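PDB 3ZPJ: Ton_1535 from Thermococcus onnurineus, which is of unknown function but folds as an alpha-solenoid that includes an unusual left-handed helical turn. Local coordinates for residues I139-I144 with D156-I161; D163-A168 with M178-M183; K311-L316 with E337-P342. All coordinates share one frame; numbering follows the deposited sequence.

Interaction 1 (I139-I144 with D156-I161); sequences IAFDTI and DGILRI
Two consecutive antiparallel helices of the alpha-solenoid, 130-146 and 151-170, pack here through a seam of apolar side chains with no hydrogen bond between the segments. The axes of segments 139-144 and 156-161 approach to 9.9 Å, at 170° between their N-to-C directions, and the contact spans about one turn of each helix. I144 packs against I158. Both hold CG1 anti to the carbonyl carbon and extend it to CD1, and the two chains slide past each other in opposite directions, bringing the CG2 branch of I144 to 3.5 Å from CG1 of I158. The other branch of I144 continues over G157, where I144 CD1 lies 3.7 Å from G157 C. With no side chain on G157, the methyl can lie directly over its backbone. From there I144 meets I161 tip to tip, CD1 to CD1 at 3.9 Å. The same I161 methyl reaches the backbone of the facing helix, 3.7 Å from F141 N, and brushes A140 CB at its margin. F141 closes one flank of the seam: with CG anti to the backbone N (chi1 178°), its ring crosses I158 obliquely and is met at the edge, in its plane, by I158 CG2, 3.6 Å from CE1. That ring is partly exposed, whereas I144, I158 and I161 are buried. Neighbouring helices continue the core, with A140 touching L117 of helix 110-126, and I158 and I161 both touching I187 of helix 174-190. Such layering, in which each helix of an antiparallel pair also packs on its neighbours along the array, is characteristic of alpha-solenoid folds.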
loop_
_atom_site.group_PDB
_atom_site.type_symbol
_atom_site.label_atom_id
_atom_site.label_comp_id
_atom_site.label_asym_id
_atom_site.label_seq_id
_atom_site.Cartn_x
_atom_site.Cartn_y
_atom_site.Cartn_z
ATOM N N ILE A 139 -5.355 -17.894 6.578
ATOM C CA ILE A 139 -5.759 -19.279 6.386
ATOM C C ILE A 139 -4.721 -19.972 5.492
ATOM O O ILE A 139 -4.306 -21.105 5.772
ATOM C CB ILE A 139 -7.142 -19.405 5.713
ATOM C CG1 ILE A 139 -8.191 -18.560 6.436
ATOM C CG2 ILE A 139 -7.585 -20.866 5.660
ATOM C CD1 ILE A 139 -8.161 -18.685 7.922
ATOM N N ALA A 140 -4.288 -19.283 4.432
ATOM C CA ALA A 140 -3.309 -19.883 3.534
ATOM C C ALA A 140 -2.087 -20.251 4.353
ATOM O O ALA A 140 -1.630 -21.389 4.311
ATOM C CB ALA A 140 -2.933 -18.945 2.402
ATOM N N PHE A 141 -1.609 -19.292 5.142
ATOM C CA PHE A 141 -0.446 -19.495 6.010
ATOM C C PHE A 141 -0.640 -20.626 7.023
ATOM O O PHE A 141 0.244 -21.471 7.165
ATOM C CB PHE A 141 -0.081 -18.189 6.723
ATOM C CG PHE A 141 1.092 -18.303 7.685
ATOM C CD1 PHE A 141 2.400 -18.285 7.220
ATOM C CD2 PHE A 141 0.879 -18.396 9.053
ATOM C CE1 PHE A 141 3.471 -18.370 8.110
ATOM C CE2 PHE A 141 1.942 -18.468 9.938
ATOM C CZ PHE A 141 3.239 -18.452 9.458
ATOM N N ASP A 142 -1.792 -20.652 7.702
ATOM C CA ASP A 142 -2.093 -21.716 8.662
ATOM C C ASP A 142 -2.119 -23.071 7.962
ATOM O O ASP A 142 -1.789 -24.080 8.559
ATOM C CB ASP A 142 -3.452 -21.507 9.354
ATOM C CG ASP A 142 -3.543 -20.203 10.143
ATOM O OD1 ASP A 142 -2.499 -19.646 10.541
ATOM O OD2 ASP A 142 -4.682 -19.733 10.369
ATOM N N THR A 143 -2.533 -23.089 6.700
ATOM C CA THR A 143 -2.658 -24.336 5.968
ATOM C C THR A 143 -1.294 -24.954 5.731
ATOM O O THR A 143 -1.119 -26.159 5.908
ATOM C CB THR A 143 -3.362 -24.134 4.615
ATOM O OG1 THR A 143 -4.633 -23.531 4.842
ATOM C CG2 THR A 143 -3.566 -25.477 3.892
ATOM N N ILE A 144 -0.324 -24.129 5.349
ATOM C CA ILE A 144 1.009 -24.640 5.072
ATOM C C ILE A 144 1.719 -25.024 6.366
ATOM O O ILE A 144 2.127 -26.183 6.556
ATOM C CB ILE A 144 1.827 -23.633 4.278
ATOM C CG1 ILE A 144 1.252 -23.517 2.869
ATOM C CG2 ILE A 144 3.291 -24.061 4.231
ATOM C CD1 ILE A 144 1.897 -22.426 2.038
ATOM N N ASP A 156 9.421 -22.920 0.972
ATOM C CA ASP A 156 9.129 -22.247 -0.292
ATOM C C ASP A 156 7.678 -21.782 -0.391
ATOM O O ASP A 156 7.407 -20.704 -0.897
ATOM C CB ASP A 156 9.496 -23.123 -1.480
ATOM C CG ASP A 156 11.004 -23.338 -1.607
ATOM O OD1 ASP A 156 11.753 -22.943 -0.684
ATOM O OD2 ASP A 156 11.439 -23.915 -2.632
ATOM N N GLY A 157 6.751 -22.591 0.109
ATOM C CA GLY A 157 5.352 -22.207 0.118
ATOM C C GLY A 157 5.122 -20.914 0.897
ATOM O O GLY A 157 4.464 -19.996 0.412
ATOM N N ILE A 158 5.669 -20.845 2.105
ATOM C CA ILE A 158 5.501 -19.681 2.952
ATOM C C ILE A 158 6.173 -18.415 2.382
ATOM O O ILE A 158 5.624 -17.327 2.496
ATOM C CB ILE A 158 5.955 -20.001 4.380
ATOM C CG1 ILE A 158 5.145 -21.195 4.881
ATOM C CG2 ILE A 158 5.712 -18.823 5.297
ATOM C CD1 ILE A 158 5.405 -21.604 6.296
ATOM N N LEU A 159 7.335 -18.555 1.745
ATOM C CA LEU A 159 8.004 -17.397 1.133
ATOM C C LEU A 159 7.160 -16.857 -0.010
ATOM O O LEU A 159 7.124 -15.641 -0.266
ATOM C CB LEU A 159 9.419 -17.755 0.642
ATOM C CG LEU A 159 10.442 -17.999 1.754
ATOM C CD1 LEU A 159 11.751 -18.530 1.226
ATOM C CD2 LEU A 159 10.667 -16.705 2.534
ATOM N N ARG A 160 6.456 -17.753 -0.697
ATOM C CA ARG A 160 5.579 -17.296 -1.768
ATOM C C ARG A 160 4.383 -16.476 -1.216
ATOM O O ARG A 160 3.914 -15.540 -1.841
ATOM C CB ARG A 160 5.131 -18.466 -2.629
ATOM C CG ARG A 160 4.173 -18.087 -3.742
ATOM C CD ARG A 160 4.877 -17.343 -4.853
ATOM N NE ARG A 160 3.972 -17.099 -5.978
ATOM C CZ ARG A 160 4.169 -16.182 -6.918
ATOM N NH1 ARG A 160 5.246 -15.415 -6.877
ATOM N NH2 ARG A 160 3.292 -16.037 -7.898
ATOM N N ILE A 161 3.899 -16.829 -0.035
ATOM C CA ILE A 161 2.865 -16.033 0.618
ATOM C C ILE A 161 3.441 -14.650 0.929
ATOM O O ILE A 161 2.798 -13.645 0.673
ATOM C CB ILE A 161 2.428 -16.698 1.903
ATOM C CG1 ILE A 161 1.827 -18.070 1.572
ATOM C CG2 ILE A 161 1.408 -15.841 2.641
ATOM C CD1 ILE A 161 1.142 -18.705 2.770
#

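Interaction 2 (D163-A168 with M178-M183)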
loop_
_atom_site.group_PDB
_atom_site.type_symbol
_atom_site.label_atom_id
_atom_site.label_comp_id
_atom_site.label_asym_id
_atom_site.label_seq_id
_atom_site.Cartn_x
_atom_site.Cartn_y
_atom_site.Cartn_z
ATOM N N ASP A 163 5.818 -13.071 -0.721
ATOM C CA ASP A 163 5.878 -12.294 -1.948
ATOM C C ASP A 163 4.510 -11.724 -2.271
ATOM O O ASP A 163 4.393 -10.556 -2.641
ATOM C CB ASP A 163 6.359 -13.129 -3.135
ATOM C CG ASP A 163 7.827 -13.525 -3.038
ATOM O OD1 ASP A 163 8.552 -12.939 -2.225
ATOM O OD2 ASP A 163 8.258 -14.430 -3.786
ATOM N N LEU A 164 3.468 -12.539 -2.123
ATOM C CA LEU A 164 2.130 -12.065 -2.461
ATOM C C LEU A 164 1.574 -11.038 -1.455
ATOM O O LEU A 164 0.869 -10.093 -1.843
ATOM C CB LEU A 164 1.161 -13.236 -2.674
ATOM C CG LEU A 164 1.561 -14.183 -3.819
ATOM C CD1 LEU A 164 0.744 -15.461 -3.859
ATOM C CD2 LEU A 164 1.440 -13.497 -5.119
ATOM N N LEU A 165 1.878 -11.228 -0.175
ATOM C CA LEU A 165 1.482 -10.271 0.852
ATOM C C LEU A 165 2.088 -8.927 0.455
ATOM O O LEU A 165 1.394 -7.922 0.388
ATOM C CB LEU A 165 1.969 -10.708 2.240
ATOM C CG LEU A 165 1.155 -11.781 2.961
ATOM C CD1 LEU A 165 1.983 -12.402 4.075
ATOM C CD2 LEU A 165 -0.146 -11.224 3.527
ATOM N N GLU A 166 3.374 -8.951 0.112
ATOM C CA GLU A 166 4.099 -7.747 -0.262
ATOM C C GLU A 166 3.499 -7.054 -1.475
ATOM O O GLU A 166 3.329 -5.833 -1.478
ATOM C CB GLU A 166 5.592 -8.028 -0.476
ATOM C CG GLU A 166 6.404 -6.754 -0.731
ATOM C CD GLU A 166 7.848 -7.014 -1.133
ATOM O OE1 GLU A 166 8.223 -8.193 -1.320
ATOM O OE2 GLU A 166 8.611 -6.027 -1.268
ATOM N N LYS A 167 3.146 -7.828 -2.496
ATOM C CA LYS A 167 2.599 -7.232 -3.712
ATOM C C LYS A 167 1.193 -6.664 -3.464
ATOM O O LYS A 167 0.828 -5.630 -4.017
ATOM C CB LYS A 167 2.619 -8.221 -4.883
ATOM C CG LYS A 167 1.875 -7.747 -6.139
ATOM C CD LYS A 167 2.799 -7.110 -7.138
ATOM C CE LYS A 167 2.054 -6.715 -8.426
ATOM N NZ LYS A 167 2.003 -7.765 -9.491
ATOM N N ALA A 168 0.422 -7.329 -2.618
ATOM C CA ALA A 168 -0.884 -6.815 -2.221
ATOM C C ALA A 168 -0.703 -5.463 -1.547
ATOM O O ALA A 168 -1.334 -4.473 -1.921
ATOM C CB ALA A 168 -1.573 -7.791 -1.274
ATOM N N MET A 178 -0.470 -1.559 5.481
ATOM C CA MET A 178 0.406 -1.819 6.617
ATOM C C MET A 178 0.361 -3.273 7.124
ATOM O O MET A 178 1.400 -3.892 7.331
ATOM C CB MET A 178 0.152 -0.809 7.763
ATOM C CG MET A 178 1.392 -0.582 8.634
ATOM S SD MET A 178 2.717 0.337 7.772
ATOM C CE MET A 178 1.829 1.889 7.572
ATOM N N ASP A 179 -0.830 -3.827 7.293
ATOM C CA ASP A 179 -0.946 -5.189 7.820
ATOM C C ASP A 179 -0.318 -6.265 6.909
ATOM O O ASP A 179 0.235 -7.248 7.390
ATOM C CB ASP A 179 -2.401 -5.499 8.096
ATOM C CG ASP A 179 -2.893 -4.874 9.392
ATOM O OD1 ASP A 179 -2.044 -4.599 10.263
ATOM O OD2 ASP A 179 -4.122 -4.672 9.536
ATOM N N PHE A 180 -0.393 -6.047 5.602
ATOM C CA PHE A 180 0.180 -6.953 4.614
ATOM C C PHE A 180 1.694 -6.918 4.704
ATOM O O PHE A 180 2.364 -7.954 4.682
ATOM C CB PHE A 180 -0.280 -6.558 3.204
ATOM C CG PHE A 180 -1.765 -6.685 3.005
ATOM C CD1 PHE A 180 -2.623 -5.679 3.429
ATOM C CD2 PHE A 180 -2.308 -7.829 2.438
ATOM C CE1 PHE A 180 -3.992 -5.801 3.282
ATOM C CE2 PHE A 180 -3.678 -7.959 2.288
ATOM C CZ PHE A 180 -4.526 -6.938 2.703
ATOM N N TYR A 181 2.234 -5.713 4.806
ATOM C CA TYR A 181 3.667 -5.542 4.933
ATOM C C TYR A 181 4.240 -6.159 6.221
ATOM O O TYR A 181 5.316 -6.758 6.204
ATOM C CB TYR A 181 4.017 -4.065 4.908
ATOM C CG TYR A 181 3.974 -3.391 3.568
ATOM C CD1 TYR A 181 4.179 -4.087 2.384
ATOM C CD2 TYR A 181 3.753 -2.015 3.492
ATOM C CE1 TYR A 181 4.137 -3.409 1.128
ATOM C CE2 TYR A 181 3.719 -1.349 2.282
ATOM C CZ TYR A 181 3.906 -2.031 1.108
ATOM O OH TYR A 181 3.870 -1.296 -0.063
ATOM N N LYS A 182 3.531 -6.014 7.330
ATOM C CA LYS A 182 4.013 -6.582 8.587
ATOM C C LYS A 182 4.095 -8.106 8.499
ATOM O O LYS A 182 5.068 -8.695 8.971
ATOM C CB LYS A 182 3.108 -6.200 9.756
ATOM C CG LYS A 182 2.771 -4.743 9.856
ATOM C CD LYS A 182 3.810 -3.936 10.580
ATOM C CE LYS A 182 3.188 -2.633 11.050
ATOM N NZ LYS A 182 1.912 -2.916 11.765
ATOM N N MET A 183 3.082 -8.735 7.892
ATOM C CA MET A 183 3.051 -10.208 7.751
ATOM C C MET A 183 4.183 -10.675 6.833
ATOM O O MET A 183 4.929 -11.603 7.169
ATOM C CB MET A 183 1.685 -10.725 7.259
ATOM C CG MET A 183 1.393 -12.174 7.683
ATOM S SD MET A 183 -0.205 -12.911 7.262
ATOM C CE MET A 183 -1.226 -11.501 7.404
#
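Segments 163-168 and 178-183 run antiparallel with a crossing angle of -155° and only 7.9 Å between axes at their closest approach, and their backbones come nearest where the CA atoms of L165 and F180 lie 5.2 Å apart. At this separation side chains meet backbone as well as one another: F180 CB lies 3.5 Å from the carbonyl oxygen of L165. The L165 side chain, its CG anti to the carbonyl carbon, points into the interface and crosses M183 at about a right angle. Its CD1 rests 3.6 Å from M183 CB, while CD2 lies beside the sulfur and terminal methyl of the methionine, whose chain starts with CG anti to the backbone N and bends at chi3 (-34°). The same L165 CD2 also approaches the F180 ring, 4.2 Å from F180 CD2. The F180 ring meets A168 as well, with CD2 3.8 Å from the alanine CB, so the ring lies close to the first helix at this alanine. Y181 leaves its backbone away from the partner, yet its ring returns to it, and CE1 comes to 3.6 Å from the E166 carbonyl oxygen, which sits at the ring edge. The tyrosine hydroxyl is hydrogen-bonded to D170 and to R219, fixing the outer end of the ring. E166 turns its carboxylate elsewhere, into a salt bridge with K203 on helix 194-209, and D163 likewise pairs with R196. L165 also touches F137, and M183 touches L134 and N138, all on helix 130-146, so the leucine and methionine form part of a three-helix junction. A close antiparallel hairpin of helices, packed between its neighbours, is typical of an alpha-solenoid array.

Interaction 3 (K311-L316 with E337-P342)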
loop_
_atom_site.group_PDB
_atom_site.type_symbol
_atom_site.label_atom_id
_atom_site.label_comp_id
_atom_site.label_asym_id
_atom_site.label_seq_id
_atom_site.Cartn_x
_atom_site.Cartn_y
_atom_site.Cartn_z
ATOM N N LYS A 311 -1.963 17.731 23.947
ATOM C CA LYS A 311 -1.210 17.628 22.708
ATOM C C LYS A 311 -0.209 18.771 22.620
ATOM O O LYS A 311 0.918 18.585 22.175
ATOM C CB LYS A 311 -2.139 17.626 21.493
ATOM C CG LYS A 311 -2.199 16.277 20.787
ATOM C CD LYS A 311 -2.866 15.231 21.670
ATOM C CE LYS A 311 -2.625 13.828 21.153
ATOM N NZ LYS A 311 -1.208 13.408 21.352
ATOM N N ARG A 312 -0.622 19.950 23.069
ATOM C CA ARG A 312 0.261 21.101 23.059
ATOM C C ARG A 312 1.452 20.830 23.976
ATOM O O ARG A 312 2.603 21.117 23.623
ATOM C CB ARG A 312 -0.490 22.380 23.472
ATOM C CG ARG A 312 0.404 23.605 23.630
ATOM C CD ARG A 312 -0.385 24.904 23.577
ATOM N NE ARG A 312 -0.961 25.267 24.869
ATOM C CZ ARG A 312 -2.237 25.085 25.216
ATOM N NH1 ARG A 312 -3.100 24.534 24.364
ATOM N NH2 ARG A 312 -2.652 25.453 26.422
ATOM N N SER A 313 1.170 20.268 25.150
ATOM C CA SER A 313 2.219 19.926 26.100
ATOM C C SER A 313 3.241 18.984 25.478
ATOM O O SER A 313 4.442 19.218 25.562
ATOM C CB SER A 313 1.618 19.319 27.365
ATOM O OG SER A 313 1.095 20.337 28.206
ATOM N N GLU A 314 2.750 17.936 24.827
ATOM C CA GLU A 314 3.617 16.961 24.179
ATOM C C GLU A 314 4.498 17.594 23.102
ATOM O O GLU A 314 5.717 17.406 23.099
ATOM C CB GLU A 314 2.783 15.819 23.592
ATOM C CG GLU A 314 2.140 14.927 24.647
ATOM C CD GLU A 314 0.960 14.117 24.116
ATOM O OE1 GLU A 314 1.047 13.602 22.974
ATOM O OE2 GLU A 314 -0.058 14.004 24.845
ATOM N N ALA A 315 3.880 18.353 22.197
ATOM C CA ALA A 315 4.598 18.963 21.076
ATOM C C ALA A 315 5.677 19.935 21.556
ATOM O O ALA A 315 6.765 20.008 20.990
ATOM C CB ALA A 315 3.625 19.657 20.131
ATOM N N LEU A 316 5.369 20.670 22.616
ATOM C CA LEU A 316 6.310 21.639 23.153
ATOM C C LEU A 316 7.521 20.933 23.752
ATOM O O LEU A 316 8.646 21.426 23.661
ATOM C CB LEU A 316 5.622 22.521 24.194
ATOM C CG LEU A 316 4.729 23.633 23.637
ATOM C CD1 LEU A 316 4.105 24.466 24.767
ATOM C CD2 LEU A 316 5.530 24.528 22.704
ATOM N N GLU A 337 9.012 26.137 30.413
ATOM C CA GLU A 337 8.092 26.898 31.267
ATOM C C GLU A 337 6.707 26.975 30.635
ATOM O O GLU A 337 5.692 27.032 31.331
ATOM C CB GLU A 337 8.597 28.333 31.483
ATOM C CG GLU A 337 9.948 28.466 32.179
ATOM C CD GLU A 337 10.334 29.925 32.447
ATOM O OE1 GLU A 337 9.564 30.837 32.068
ATOM O OE2 GLU A 337 11.409 30.158 33.042
ATOM N N SER A 338 6.692 26.991 29.306
ATOM C CA SER A 338 5.473 27.111 28.518
ATOM C C SER A 338 4.582 25.874 28.578
ATOM O O SER A 338 3.387 25.961 28.296
ATOM C CB SER A 338 5.835 27.408 27.058
ATOM O OG SER A 338 4.718 27.274 26.204
ATOM N N ILE A 339 5.157 24.724 28.918
ATOM C CA ILE A 339 4.384 23.483 28.929
ATOM C C ILE A 339 3.293 23.557 29.994
ATOM O O ILE A 339 3.592 23.701 31.180
ATOM C CB ILE A 339 5.271 22.255 29.186
ATOM C CG1 ILE A 339 6.440 22.220 28.192
ATOM C CG2 ILE A 339 4.445 20.974 29.105
ATOM C CD1 ILE A 339 7.428 21.101 28.440
ATOM N N PRO A 340 2.022 23.482 29.563
ATOM C CA PRO A 340 0.860 23.592 30.461
ATOM C C PRO A 340 0.738 22.416 31.425
ATOM O O PRO A 340 0.311 22.591 32.553
ATOM C CB PRO A 340 -0.336 23.613 29.499
ATOM C CG PRO A 340 0.244 24.021 28.176
ATOM C CD PRO A 340 1.623 23.437 28.148
ATOM N N ASP A 341 1.098 21.220 30.986
ATOM C CA ASP A 341 1.082 20.085 31.891
ATOM C C ASP A 341 2.355 20.091 32.723
ATOM O O ASP A 341 3.439 19.844 32.193
ATOM C CB ASP A 341 0.970 18.784 31.111
ATOM C CG ASP A 341 0.550 17.627 31.978
ATOM O OD1 ASP A 341 0.787 17.672 33.209
ATOM O OD2 ASP A 341 -0.031 16.668 31.428
ATOM N N PRO A 342 2.235 20.382 34.031
ATOM C CA PRO A 342 3.447 20.461 34.852
ATOM C C PRO A 342 4.123 19.093 34.967
ATOM O O PRO A 342 5.348 19.036 34.995
ATOM C CB PRO A 342 2.932 20.960 36.209
ATOM C CG PRO A 342 1.512 20.569 36.252
ATOM C CD PRO A 342 1.010 20.576 34.830
#
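From its CB outward, S313 of helix 309-325 meets the turn that follows helix 332-338. CB packs 3.7 Å from I339 CG2 and also lies beside the CB of D341. OG, anti to the carbonyl carbon and beside the backbone N (chi1 -79°), is then directed at the turn itself. It accepts a hydrogen bond from D341 N at 2.9 Å, with an N-H...O angle of 151°, and touches P340 CD at 3.1 Å. The same hydroxyl is hydrogen-bonded to the I309 carbonyl one turn earlier, so one small group links its own helix to the turn before helix 342-351. An alanine here would remove OG and would probably leave D341 N without this acceptor and the turn less firmly held. Flanking residues extend the contact. R312 crosses P340 at about a right angle, its NH2 3.7 Å from the proline CG, while its NH1 is hydrogen-bonded to the I306 carbonyl. L316 lays CB 4.1 Å from I339 CG1, and its CD1 reaches S338 OG. D341 stands at the N-cap position of helix 342-351. Its backbone N-H is thus taken up by the serine while its carboxylate makes a weak bond to K343 N, which implies a bond that probably contributes to holding the start of the last helix against helix 309-325.

In the fold
Following the chain from the N terminus, interaction 1 closes the short connection between helices 130-146 and 151-170, and interaction 2 then closes the next one, between helices 151-170 and 174-190. The two are in series and share helix 151-170, with centres 13 Å apart, so helix 151-170 packs on both the preceding and the following helix. Interaction 3 comes much later, joining helix 309-325 to the turn between helices 332-338 and 342-351 across 20 intervening residues. Its centre lies 38 Å from that of interaction 2 and 48 Å from that of interaction 1. None nests within or crosses another, as expected for a solenoid built from sequence-local contacts.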